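Local coordinates for galactose mutarotase related enzyme (Lactobacillus acidophilus, PDB 3DCD), which probably binds carbohydrate and may act as a sugar isomerase of the aldose 1-epimerase (galactose mutarotase-like) type, at residues Ala46-Pro51 with Gly74-Ala79. Residues are numbered along the deposited sequence; the frame is centred on the assembly and turned at random.
Sequences APVLFP and GFARNA
Phe50 and Pro51 meet Phe75 and Ala76 in a buried loop-to-loop contact, where the weakly bonded strand about 48-49, antiparallel to strand 136-147, is flanked by a 3-10 turn at 76-78 in the galactose mutarotase-like beta fold. Phe50 O is gripped by two backbone donors: Ala76 N gives a nearly straight bond (3.0 Å, 160°), Phe75 N a weak, bent one. On the same side, Ala76 CB packs against Phe50 CB at 3.9 Å. Pro51, after a cis peptide bond, makes a CH-pi contact, its CD over one face of the Phe75 ring, toward the rim and 3.7 Å from the centroid. Phe75 CG, between the backbone N and carbonyl carbon (chi1 54°), brings the ring there. The Phe50 ring lies alongside, almost perpendicular, CE1 meeting Phe75 CE1 at 4.1 Å, and stacks on Phe111. An alanine in place of Phe75 would probably leave Pro51 CD without its aromatic face and open a gap beside the Phe50 edge. Farther along, Pro47 CB lies against Arg77 CD, and Arg77 NH1 hydrogen-bonds to Gln72 O. A water donates to Val48 O (2.7 Å) and accepts from Arg77 N. The carbonyls of buried Phe50 and Val48 are thus met directly and through water, respectively, with apolar contacts alongside.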
# COMPACT_ATOMS: atom_id res chain seq x y z
N ALA A 46 1.88 6.56 4.57
CA ALA A 46 1.69 5.14 4.25
C ALA A 46 0.18 4.80 4.33
O ALA A 46 -0.24 4.00 5.20
CB ALA A 46 2.54 4.27 5.25
N PRO A 47 -0.64 5.41 3.44
CA PRO A 47 -2.08 5.26 3.58
C PRO A 47 -2.56 3.84 3.39
O PRO A 47 -1.88 3.01 2.75
CB PRO A 47 -2.67 6.16 2.48
CG PRO A 47 -1.59 6.30 1.47
CD PRO A 47 -0.30 6.29 2.30
N VAL A 48 -3.71 3.58 3.98
CA VAL A 48 -4.44 2.34 3.77
C VAL A 48 -5.48 2.65 2.70
O VAL A 48 -6.15 3.70 2.76
CB VAL A 48 -5.06 1.87 5.11
CG1 VAL A 48 -6.05 0.68 4.89
CG2 VAL A 48 -3.95 1.49 6.11
N LEU A 49 -5.58 1.77 1.70
CA LEU A 49 -6.48 1.99 0.56
C LEU A 49 -7.69 1.04 0.68
O LEU A 49 -7.52 -0.18 0.66
CB LEU A 49 -5.74 1.77 -0.77
CG LEU A 49 -4.25 2.18 -0.84
CD1 LEU A 49 -3.59 1.75 -2.14
CD2 LEU A 49 -4.10 3.72 -0.61
N PHE A 50 -8.87 1.61 0.84
CA PHE A 50 -10.12 0.88 1.08
C PHE A 50 -11.28 1.87 1.06
O PHE A 50 -11.17 2.96 1.65
CB PHE A 50 -10.07 0.16 2.44
CG PHE A 50 -11.37 -0.48 2.85
CD1 PHE A 50 -12.32 0.23 3.58
CD2 PHE A 50 -11.65 -1.81 2.52
CE1 PHE A 50 -13.53 -0.36 3.98
CE2 PHE A 50 -12.85 -2.40 2.92
CZ PHE A 50 -13.79 -1.68 3.64
N PRO A 51 -12.43 1.49 0.46
CA PRO A 51 -12.82 0.23 -0.19
C PRO A 51 -12.59 0.15 -1.68
O PRO A 51 -13.19 -0.72 -2.35
CB PRO A 51 -14.31 0.16 0.11
CG PRO A 51 -14.74 1.60 -0.04
CD PRO A 51 -13.57 2.41 0.52
N GLY A 74 -10.39 5.42 -1.90
CA GLY A 74 -11.48 5.30 -0.95
C GLY A 74 -11.40 6.22 0.24
O GLY A 74 -10.77 7.30 0.18
N PHE A 75 -12.03 5.80 1.33
CA PHE A 75 -12.16 6.68 2.50
C PHE A 75 -11.33 6.28 3.72
O PHE A 75 -11.24 7.06 4.68
CB PHE A 75 -13.64 6.86 2.91
CG PHE A 75 -14.38 5.55 3.14
CD1 PHE A 75 -14.06 4.73 4.22
CD2 PHE A 75 -15.40 5.15 2.27
CE1 PHE A 75 -14.73 3.52 4.44
CE2 PHE A 75 -16.08 3.95 2.48
CZ PHE A 75 -15.74 3.13 3.56
N ALA A 76 -10.72 5.09 3.72
CA ALA A 76 -10.01 4.60 4.93
C ALA A 76 -8.98 5.60 5.48
O ALA A 76 -8.88 5.81 6.69
CB ALA A 76 -9.35 3.23 4.69
N ARG A 77 -8.24 6.23 4.59
CA ARG A 77 -7.11 7.07 5.00
C ARG A 77 -7.52 8.37 5.69
O ARG A 77 -6.70 9.02 6.33
CB ARG A 77 -6.17 7.33 3.82
CG ARG A 77 -6.69 8.27 2.78
CD ARG A 77 -5.69 8.26 1.63
NE ARG A 77 -5.96 9.28 0.64
CZ ARG A 77 -6.96 9.21 -0.23
NH1 ARG A 77 -7.79 8.17 -0.21
NH2 ARG A 77 -7.12 10.18 -1.11
N ASN A 78 -8.80 8.73 5.55
CA ASN A 78 -9.38 9.92 6.16
C ASN A 78 -10.27 9.59 7.35
O ASN A 78 -10.88 10.47 7.94
CB ASN A 78 -10.18 10.70 5.12
CG ASN A 78 -9.31 11.24 4.01
OD1 ASN A 78 -8.17 11.60 4.25
ND2 ASN A 78 -9.85 11.32 2.79
N ALA A 79 -10.34 8.31 7.70
CA ALA A 79 -11.24 7.83 8.76
C ALA A 79 -10.48 7.60 10.04
O ALA A 79 -9.31 7.25 10.01
CB ALA A 79 -11.95 6.54 8.34
O HOH W 1 -7.98 5.40 1.79